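Local coordinates for protein Cwp19 (Clostridioides difficile, PDB 5OQ3) that probably hydrolyses cell-wall peptidoglycan as a whole protein, of which this chain is the TIM-barrel glycoside hydrolase domain, at residues I85-E90 with G94-D99; A203-Y208 with Q212-W217; A300-L305 with V344-L349. All coordinates share one frame; numbering follows the deposited sequence.

Overall arrangement
All three contacts lie outside the closed eight-stranded parallel barrel of this glycoside hydrolase domain. Contact 1 is a surface contact between loops either side of the short helix 90-93, after strand 68-74; contacts 2 and 3 are partly buried and join helices, 202-208 with 214-236 and 302-313 with 343-350. The three are spread round the fold, their centres 34 to 40 Å apart, and contacts 1 and 3 lie on opposite sides of the chain's centre. Their chemistry differs accordingly: backbone hydrogen bonds and bridging waters in contact 1, a T-shaped aromatic pair with one phenol hydrogen bond in contact 2, and an amide stacked on a ring in contact 3.

Contact 1. Residues I85-E90 with G94-D99; sequences INPWSE and GTQGKD
Trp-88 and Gly-97 form the close part of this contact, where Gly-97 N donates to Trp-88 O at 2.8 Å in a nearly straight bond (168°). Beside it the aliphatic part of Gln-96 packs on the same carbonyl, and the Pro-87 ring rests against Gly-97 CA and the Gln-96 amide carbon. The Trp-88 side chain also takes part: its CG lies anti to the carbonyl carbon (chi1 -67°), which puts the indole alongside Asp-99, with Asp-99 CA over the face of the five-membered ring, 3.8 Å from the centroid, while Trp-88 CB lies 3.4 Å from Lys-98 O. The two segments flank the one-turn helix 90-93 in the excursion that follows the second strand of the TIM barrel. Ser-89 is the N-cap, its hydroxyl bonded to Tyr-91 N and to Asp-78. At the other end Gly-94, with positive phi, donates its N-H to Glu-90 O at 2.7 Å, and a type II turn from Thr-95 to Lys-98 places Gly-97 at its third position. The looser side is water-mediated. Glu-90 OE2 and Gln-96 NE2 stand 4.1 Å apart, and one water joins both to Glu-90 N; the carboxylate also forms a salt bridge with Lys-76. Another water links Trp-88 N to Gly-97 O. Near the exposed Asp-99, Trp-88 NE1 donates to an in-plane water 2.9 Å away, which reaches Asp-99 OD2 only weakly; Asp-99 OD1 accepts from Gly-101 N.

Contact 2. Residues A203-Y208 with Q212-W217; sequences ATYQKY and QNKDNW
This is a helix-to-helix contact across a short connection in the outer part of the TIM-barrel domain, where Tyr-205 of the short helix 202-208 and Trp-217 of the long helix 214-236 form a T-shaped aromatic pair. The pair of helices follows barrel strand 186-189, and the second helix leads on to strand 241-244. The edge of Tyr-205 is turned toward the indole face, with ring planes at 70° and the centroid of the tyrosine ring 5.4 Å from that of the tryptophan six-membered ring. Tyr-205 CD1 makes the closest approach between the two side chains, 3.7 Å from Trp-217 CE3. Tyr-205 CA also lies over the six-membered ring, in a CH-pi contact, so the indole packs against the helix backbone as well as the phenol. The Trp-217 side chain extends with CG anti to its backbone N (chi1 173°), which carries the indole across to the first helix; there Thr-204 CG2 meets its edge in plane, while the Thr-204 hydroxyl bonds to Asp-161. Lys-214 covers a face of the Tyr-205 ring with its aliphatic chain, CG lying 4.2 Å from the centroid. The start of the second helix is capped by Asn-213, whose OD1 accepts from Asn-216 N in the carbonyl plane. A water accepts from Trp-217 NE1 and has a weak bond to Tyr-208 O. At the far end of the tyrosine, Tyr-205 OH donates to Gln-212 O at 2.6 Å, the donor standing 32° out of the carbonyl plane.

Contact 3. Residues A300-L305 with V344-L349; sequences ADYSKL and VQQVTL
The backbones of helices 302-313 and 343-350 pass with Tyr-302 CA 8.1 Å from Gln-346 CA and Ser-303 CA 7.7 Å from Leu-349 CA, and side chains fill the gap. Tyr-302 and Gln-346 carry most of the contact. The glutamine amide lies nearly flat over the ring, the two planes 17° apart, with Gln-346 CD 3.5 Å above the centre. Gln-346 OE1 comes down by Tyr-302 CE2 at 3.2 Å, and Gln-346 CG adds a CH-pi contact, 4.0 Å from the ring centroid. CG of Tyr-302 is anti to the backbone N (chi1 -176°), which sends the ring across to the second helix. Leu-349 approaches by its CD2 branch alone, at the edge of the ring and against Ser-303 CB. Just before Tyr-302 in the chain, Asp-301 is the N-cap of its helix: OD1 accepts from Ser-303 N, with Gly-296 N as a further donor. The contact joins the outer helices that follow barrel strands 286-287 and 319-324, and Ile-322 of strand 319-324 touches Tyr-302. Tyr-302 OH is bonded to Asn-350, at the end of helix 343-350, and to Gln-324 of strand 319-324; Gln-346 NE2 is bonded to Glu-342, just before that helix. The two helices are thus joined by both stacking and a phenol hydrogen bond, and these polar bonds probably fix how the ring and the amide are turned.

Contact 1. Residues I85-E90 with G94-D99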
loop_
_atom_site.group_PDB
_atom_site.type_symbol
_atom_site.label_atom_id
_atom_site.label_comp_id
_atom_site.label_asym_id
_atom_site.label_seq_id
_atom_site.Cartn_x
_atom_site.Cartn_y
_atom_site.Cartn_z
ATOM N N ILE A 85 11.854 -14.730 9.614
ATOM C CA ILE A 85 12.111 -13.353 10.082
ATOM C C ILE A 85 10.903 -12.795 10.864
ATOM O O ILE A 85 11.069 -12.198 11.929
ATOM C CB ILE A 85 12.427 -12.408 8.882
ATOM C CG1 ILE A 85 13.599 -12.952 8.038
ATOM C CG2 ILE A 85 12.711 -10.980 9.369
ATOM C CD1 ILE A 85 13.775 -12.219 6.719
ATOM N N ASN A 86 9.701 -12.931 10.314
ATOM C CA ASN A 86 8.522 -12.255 10.814
ATOM C C ASN A 86 7.495 -13.270 11.257
ATOM O O ASN A 86 7.419 -14.366 10.717
ATOM C CB ASN A 86 7.953 -11.327 9.716
ATOM C CG ASN A 86 8.858 -10.153 9.465
ATOM O OD1 ASN A 86 8.986 -9.299 10.310
ATOM N ND2 ASN A 86 9.525 -10.142 8.312
ATOM N N PRO A 87 6.672 -12.919 12.270
ATOM C CA PRO A 87 5.730 -13.875 12.865
ATOM C C PRO A 87 4.475 -14.053 12.033
ATOM O O PRO A 87 4.038 -13.117 11.343
ATOM C CB PRO A 87 5.322 -13.187 14.168
ATOM C CG PRO A 87 5.472 -11.721 13.850
ATOM C CD PRO A 87 6.723 -11.651 13.011
ATOM N N TRP A 88 3.818 -15.218 12.158
ATOM C CA TRP A 88 2.522 -15.419 11.503
ATOM C C TRP A 88 1.525 -14.346 11.900
ATOM O O TRP A 88 1.386 -14.009 13.086
ATOM C CB TRP A 88 1.918 -16.784 11.852
ATOM C CG TRP A 88 2.659 -17.975 11.307
ATOM C CD1 TRP A 88 3.451 -18.851 11.994
ATOM C CD2 TRP A 88 2.613 -18.437 9.960
ATOM N NE1 TRP A 88 3.914 -19.826 11.140
ATOM C CE2 TRP A 88 3.377 -19.614 9.895
ATOM C CE3 TRP A 88 1.961 -17.976 8.797
ATOM C CZ2 TRP A 88 3.558 -20.328 8.693
ATOM C CZ3 TRP A 88 2.145 -18.686 7.605
ATOM C CH2 TRP A 88 2.919 -19.857 7.576
ATOM N N SER A 89 0.771 -13.852 10.931
ATOM C CA SER A 89 -0.206 -12.792 11.196
ATOM C C SER A 89 -1.375 -13.292 12.050
ATOM O O SER A 89 -1.924 -14.356 11.820
ATOM C CB SER A 89 -0.763 -12.245 9.881
ATOM O OG SER A 89 -1.753 -11.263 10.126
ATOM N N GLU A 90 -1.770 -12.473 13.017
ATOM C CA GLU A 90 -2.923 -12.762 13.842
ATOM C C GLU A 90 -4.213 -12.814 13.044
ATOM O O GLU A 90 -5.208 -13.353 13.544
ATOM C CB GLU A 90 -3.071 -11.706 14.917
ATOM C CG GLU A 90 -3.584 -10.369 14.425
ATOM C CD GLU A 90 -3.214 -9.224 15.332
ATOM O OE1 GLU A 90 -4.102 -8.752 16.069
ATOM O OE2 GLU A 90 -2.029 -8.831 15.341
ATOM N N GLY A 94 -6.357 -15.439 14.786
ATOM C CA GLY A 94 -6.751 -14.644 15.975
ATOM C C GLY A 94 -5.579 -14.410 16.914
ATOM O O GLY A 94 -5.711 -13.642 17.847
ATOM N N THR A 95 -4.455 -15.102 16.707
ATOM C CA THR A 95 -3.282 -15.029 17.598
ATOM C C THR A 95 -1.975 -14.778 16.836
ATOM O O THR A 95 -1.609 -15.592 15.972
ATOM C CB THR A 95 -3.156 -16.359 18.399
ATOM O OG1 THR A 95 -4.376 -16.591 19.103
ATOM C CG2 THR A 95 -1.992 -16.320 19.381
ATOM N N GLN A 96 -1.262 -13.676 17.152
ATOM C CA GLN A 96 -0.019 -13.394 16.442
ATOM C C GLN A 96 0.997 -14.479 16.759
ATOM O O GLN A 96 1.150 -14.891 17.904
ATOM C CB GLN A 96 0.585 -11.997 16.730
ATOM C CG GLN A 96 1.670 -11.617 15.693
ATOM C CD GLN A 96 2.299 -10.272 15.959
ATOM O OE1 GLN A 96 3.032 -10.114 16.919
ATOM N NE2 GLN A 96 2.018 -9.292 15.102
ATOM N N GLY A 97 1.660 -14.952 15.719
ATOM C CA GLY A 97 2.691 -15.940 15.849
ATOM C C GLY A 97 2.204 -17.363 15.717
ATOM O O GLY A 97 3.022 -18.271 15.611
ATOM N N LYS A 98 0.891 -17.570 15.717
ATOM C CA LYS A 98 0.320 -18.929 15.667
ATOM C C LYS A 98 0.337 -19.484 14.245
ATOM O O LYS A 98 -0.237 -18.876 13.341
ATOM C CB LYS A 98 -1.104 -18.946 16.209
ATOM C CG LYS A 98 -1.712 -20.352 16.206
ATOM C CD LYS A 98 -3.028 -20.447 16.985
ATOM C CE LYS A 98 -3.606 -21.865 16.859
ATOM N NZ LYS A 98 -4.739 -22.076 17.777
ATOM N N ASP A 99 0.944 -20.661 14.067
ATOM C CA ASP A 99 1.000 -21.319 12.769
ATOM C C ASP A 99 -0.420 -21.728 12.403
ATOM O O ASP A 99 -1.067 -22.446 13.152
ATOM C CB ASP A 99 1.919 -22.554 12.854
ATOM C CG ASP A 99 2.227 -23.167 11.505
ATOM O OD1 ASP A 99 1.365 -23.185 10.632
ATOM O OD2 ASP A 99 3.357 -23.656 11.328
HETATM O O HOH W 1 5.333 -16.998 14.037
HETATM O O HOH W 2 5.645 -21.532 12.692
HETATM O O HOH W 3 -2.026 -16.974 12.735
HETATM O O HOH W 4 -0.285 -10.043 13.595
#

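Contact 2. Residues A203-Y208 with Q212-W217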
loop_
_atom_site.group_PDB
_atom_site.type_symbol
_atom_site.label_atom_id
_atom_site.label_comp_id
_atom_site.label_asym_id
_atom_site.label_seq_id
_atom_site.Cartn_x
_atom_site.Cartn_y
_atom_site.Cartn_z
ATOM N N ALA A 203 17.383 10.996 18.997
ATOM C CA ALA A 203 18.684 10.343 19.126
ATOM C C ALA A 203 19.160 9.831 17.775
ATOM O O ALA A 203 20.325 9.964 17.436
ATOM C CB ALA A 203 18.607 9.215 20.140
ATOM N N THR A 204 18.245 9.269 16.982
ATOM C CA THR A 204 18.556 8.799 15.653
ATOM C C THR A 204 19.052 9.960 14.795
ATOM O O THR A 204 20.038 9.833 14.075
ATOM C CB THR A 204 17.302 8.175 15.031
ATOM O OG1 THR A 204 16.706 7.296 15.967
ATOM C CG2 THR A 204 17.628 7.423 13.777
ATOM N N TYR A 205 18.363 11.073 14.832
ATOM C CA TYR A 205 18.761 12.298 14.088
ATOM C C TYR A 205 20.148 12.794 14.508
ATOM O O TYR A 205 21.011 13.129 13.689
ATOM C CB TYR A 205 17.675 13.381 14.215
ATOM C CG TYR A 205 18.136 14.684 13.653
ATOM C CD1 TYR A 205 18.289 14.858 12.274
ATOM C CD2 TYR A 205 18.534 15.722 14.478
ATOM C CE1 TYR A 205 18.813 16.033 11.747
ATOM C CE2 TYR A 205 19.033 16.921 13.964
ATOM C CZ TYR A 205 19.186 17.069 12.600
ATOM O OH TYR A 205 19.677 18.240 12.098
ATOM N N GLN A 206 20.380 12.808 15.808
ATOM C CA GLN A 206 21.697 13.251 16.285
ATOM C C GLN A 206 22.810 12.348 15.799
ATOM O O GLN A 206 23.907 12.802 15.477
ATOM C CB GLN A 206 21.699 13.356 17.807
ATOM C CG GLN A 206 20.907 14.512 18.348
ATOM C CD GLN A 206 20.961 14.576 19.863
ATOM O OE1 GLN A 206 19.967 14.350 20.517
ATOM N NE2 GLN A 206 22.137 14.843 20.421
ATOM N N LYS A 207 22.549 11.055 15.761
ATOM C CA LYS A 207 23.583 10.101 15.374
ATOM C C LYS A 207 23.824 10.051 13.882
ATOM O O LYS A 207 24.964 9.911 13.440
ATOM C CB LYS A 207 23.216 8.693 15.863
ATOM C CG LYS A 207 24.324 7.675 15.627
ATOM C CD LYS A 207 24.158 6.430 16.450
ATOM C CE LYS A 207 25.208 5.398 16.073
ATOM N NZ LYS A 207 26.515 5.795 16.638
ATOM N N TYR A 208 22.765 10.174 13.081
ATOM C CA TYR A 208 22.865 9.935 11.623
ATOM C C TYR A 208 22.558 11.135 10.755
ATOM O O TYR A 208 22.903 11.111 9.567
ATOM C CB TYR A 208 21.931 8.789 11.217
ATOM C CG TYR A 208 22.210 7.473 11.884
ATOM C CD1 TYR A 208 23.273 6.709 11.508
ATOM C CD2 TYR A 208 21.447 7.036 12.977
ATOM C CE1 TYR A 208 23.554 5.506 12.104
ATOM C CE2 TYR A 208 21.718 5.838 13.588
ATOM C CZ TYR A 208 22.790 5.093 13.162
ATOM O OH TYR A 208 23.080 3.932 13.811
ATOM N N GLN A 212 21.621 18.057 9.058
ATOM C CA GLN A 212 20.679 18.396 7.964
ATOM C C GLN A 212 19.358 18.844 8.543
ATOM O O GLN A 212 18.981 18.409 9.614
ATOM C CB GLN A 212 20.487 17.146 7.061
ATOM C CG GLN A 212 19.598 17.358 5.859
ATOM C CD GLN A 212 19.568 16.188 4.932
ATOM O OE1 GLN A 212 19.777 15.017 5.353
ATOM N NE2 GLN A 212 19.283 16.456 3.650
ATOM N N ASN A 213 18.634 19.690 7.803
ATOM C CA ASN A 213 17.250 19.982 8.132
ATOM C C ASN A 213 16.559 18.659 8.446
ATOM O O ASN A 213 16.583 17.708 7.657
ATOM C CB ASN A 213 16.605 20.645 6.917
ATOM C CG ASN A 213 15.155 20.921 7.108
ATOM O OD1 ASN A 213 14.324 20.028 6.964
ATOM N ND2 ASN A 213 14.837 22.119 7.496
ATOM N N LYS A 214 15.919 18.601 9.604
ATOM C CA LYS A 214 15.432 17.336 10.084
ATOM C C LYS A 214 14.315 16.753 9.224
ATOM O O LYS A 214 14.257 15.546 9.005
ATOM C CB LYS A 214 14.966 17.423 11.538
ATOM C CG LYS A 214 14.563 16.063 12.135
ATOM C CD LYS A 214 14.456 16.051 13.660
ATOM C CE LYS A 214 13.296 16.830 14.171
ATOM N NZ LYS A 214 13.436 16.886 15.673
ATOM N N ASP A 215 13.466 17.618 8.702
ATOM C CA ASP A 215 12.365 17.147 7.917
ATOM C C ASP A 215 12.841 16.664 6.568
ATOM O O ASP A 215 12.328 15.660 6.055
ATOM C CB ASP A 215 11.257 18.171 7.785
ATOM C CG ASP A 215 10.513 18.385 9.080
ATOM O OD1 ASP A 215 10.620 17.588 10.010
ATOM O OD2 ASP A 215 9.753 19.327 9.143
ATOM N N ASN A 216 13.864 17.292 6.005
ATOM C CA ASN A 216 14.459 16.798 4.791
ATOM C C ASN A 216 15.153 15.430 5.022
ATOM O O ASN A 216 15.062 14.558 4.169
ATOM C CB ASN A 216 15.494 17.798 4.211
ATOM C CG ASN A 216 14.891 19.114 3.737
ATOM O OD1 ASN A 216 13.701 19.269 3.664
ATOM N ND2 ASN A 216 15.764 20.046 3.372
ATOM N N TRP A 217 15.793 15.294 6.168
ATOM C CA TRP A 217 16.410 14.033 6.535
ATOM C C TRP A 217 15.360 12.920 6.670
ATOM O O TRP A 217 15.568 11.822 6.194
ATOM C CB TRP A 217 17.210 14.225 7.840
ATOM C CG TRP A 217 17.778 13.001 8.445
ATOM C CD1 TRP A 217 18.879 12.300 8.048
ATOM C CD2 TRP A 217 17.226 12.297 9.566
ATOM N NE1 TRP A 217 19.045 11.228 8.886
ATOM C CE2 TRP A 217 18.041 11.200 9.824
ATOM C CE3 TRP A 217 16.097 12.500 10.367
ATOM C CZ2 TRP A 217 17.761 10.278 10.844
ATOM C CZ3 TRP A 217 15.843 11.639 11.368
ATOM C CH2 TRP A 217 16.658 10.537 11.616
HETATM O O HOH W 5 20.775 9.354 7.483
#

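Contact 3. Residues A300-L305 with V344-L349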
loop_
_atom_site.group_PDB
_atom_site.type_symbol
_atom_site.label_atom_id
_atom_site.label_comp_id
_atom_site.label_asym_id
_atom_site.label_seq_id
_atom_site.Cartn_x
_atom_site.Cartn_y
_atom_site.Cartn_z
ATOM N N ALA A 300 -10.136 18.922 -2.744
ATOM C CA ALA A 300 -9.332 17.854 -3.313
ATOM C C ALA A 300 -10.069 17.282 -4.540
ATOM O O ALA A 300 -10.687 16.198 -4.482
ATOM C CB ALA A 300 -9.057 16.764 -2.287
ATOM N N ASP A 301 -10.075 18.086 -5.606
ATOM C CA ASP A 301 -10.892 17.820 -6.775
ATOM C C ASP A 301 -10.239 16.730 -7.589
ATOM O O ASP A 301 -9.155 16.903 -8.132
ATOM C CB ASP A 301 -11.041 19.103 -7.578
ATOM C CG ASP A 301 -12.031 18.967 -8.762
ATOM O OD1 ASP A 301 -12.321 17.838 -9.212
ATOM O OD2 ASP A 301 -12.566 19.984 -9.193
ATOM N N TYR A 302 -10.907 15.590 -7.647
ATOM C CA TYR A 302 -10.424 14.488 -8.445
ATOM C C TYR A 302 -9.950 14.907 -9.841
ATOM O O TYR A 302 -8.897 14.460 -10.326
ATOM C CB TYR A 302 -11.516 13.415 -8.576
ATOM C CG TYR A 302 -11.088 12.165 -9.328
ATOM C CD1 TYR A 302 -11.164 12.092 -10.741
ATOM C CD2 TYR A 302 -10.610 11.036 -8.650
ATOM C CE1 TYR A 302 -10.793 10.937 -11.421
ATOM C CE2 TYR A 302 -10.220 9.904 -9.334
ATOM C CZ TYR A 302 -10.322 9.845 -10.707
ATOM O OH TYR A 302 -9.947 8.709 -11.343
ATOM N N SER A 303 -10.716 15.731 -10.514
ATOM C CA SER A 303 -10.358 16.109 -11.875
ATOM C C SER A 303 -9.038 16.918 -11.922
ATOM O O SER A 303 -8.259 16.764 -12.871
ATOM C CB SER A 303 -11.517 16.849 -12.547
ATOM O OG SER A 303 -11.639 18.165 -12.072
ATOM N N LYS A 304 -8.780 17.752 -10.928
ATOM C CA LYS A 304 -7.528 18.515 -10.866
ATOM C C LYS A 304 -6.374 17.592 -10.535
ATOM O O LYS A 304 -5.273 17.705 -11.105
ATOM C CB LYS A 304 -7.621 19.633 -9.810
ATOM C CG LYS A 304 -8.619 20.714 -10.210
ATOM C CD LYS A 304 -8.583 21.891 -9.250
ATOM C CE LYS A 304 -9.460 23.018 -9.757
ATOM N NZ LYS A 304 -9.677 24.007 -8.679
ATOM N N LEU A 305 -6.626 16.641 -9.642
ATOM C CA LEU A 305 -5.563 15.754 -9.229
ATOM C C LEU A 305 -5.138 14.766 -10.301
ATOM O O LEU A 305 -3.932 14.469 -10.406
ATOM C CB LEU A 305 -5.943 15.079 -7.912
ATOM C CG LEU A 305 -5.788 16.021 -6.693
ATOM C CD1 LEU A 305 -6.614 15.525 -5.510
ATOM C CD2 LEU A 305 -4.302 16.205 -6.356
ATOM N N VAL A 344 -17.632 5.285 -13.489
ATOM C CA VAL A 344 -17.482 5.324 -14.945
ATOM C C VAL A 344 -16.965 6.701 -15.385
ATOM O O VAL A 344 -16.078 6.815 -16.220
ATOM C CB VAL A 344 -18.802 4.936 -15.653
ATOM C CG1 VAL A 344 -18.678 5.202 -17.144
ATOM C CG2 VAL A 344 -19.103 3.461 -15.400
ATOM N N GLN A 345 -17.535 7.750 -14.836
ATOM C CA GLN A 345 -17.069 9.106 -15.115
ATOM C C GLN A 345 -15.584 9.295 -14.754
ATOM O O GLN A 345 -14.818 9.904 -15.528
ATOM C CB GLN A 345 -17.941 10.110 -14.360
ATOM C CG GLN A 345 -17.611 11.557 -14.658
ATOM C CD GLN A 345 -18.415 12.548 -13.845
ATOM O OE1 GLN A 345 -19.239 12.160 -13.034
ATOM N NE2 GLN A 345 -18.119 13.836 -14.017
ATOM N N GLN A 346 -15.171 8.813 -13.586
ATOM C CA GLN A 346 -13.779 8.926 -13.206
ATOM C C GLN A 346 -12.861 8.203 -14.156
ATOM O O GLN A 346 -11.858 8.777 -14.572
ATOM C CB GLN A 346 -13.582 8.472 -11.748
ATOM C CG GLN A 346 -14.252 9.333 -10.710
ATOM C CD GLN A 346 -13.671 9.152 -9.303
ATOM O OE1 GLN A 346 -12.945 8.189 -9.010
ATOM N NE2 GLN A 346 -14.072 10.041 -8.396
ATOM N N VAL A 347 -13.141 6.946 -14.484
ATOM C CA VAL A 347 -12.228 6.208 -15.319
ATOM C C VAL A 347 -12.241 6.729 -16.756
ATOM O O VAL A 347 -11.218 6.770 -17.409
ATOM C CB VAL A 347 -12.508 4.691 -15.256
ATOM C CG1 VAL A 347 -11.659 3.923 -16.249
ATOM C CG2 VAL A 347 -12.216 4.165 -13.848
ATOM N N THR A 348 -13.386 7.210 -17.228
ATOM C CA THR A 348 -13.449 7.857 -18.541
ATOM C C THR A 348 -12.501 9.073 -18.601
ATOM O O THR A 348 -11.766 9.273 -19.573
ATOM C CB THR A 348 -14.893 8.234 -18.873
ATOM O OG1 THR A 348 -15.706 7.056 -18.904
ATOM C CG2 THR A 348 -14.997 8.949 -20.224
ATOM N N LEU A 349 -12.477 9.865 -17.535
ATOM C CA LEU A 349 -11.561 10.987 -17.455
ATOM C C LEU A 349 -10.116 10.503 -17.445
ATOM O O LEU A 349 -9.273 11.080 -18.148
ATOM C CB LEU A 349 -11.885 11.831 -16.236
ATOM C CG LEU A 349 -11.020 13.086 -16.056
ATOM C CD1 LEU A 349 -11.161 14.046 -17.249
ATOM C CD2 LEU A 349 -11.310 13.757 -14.726
#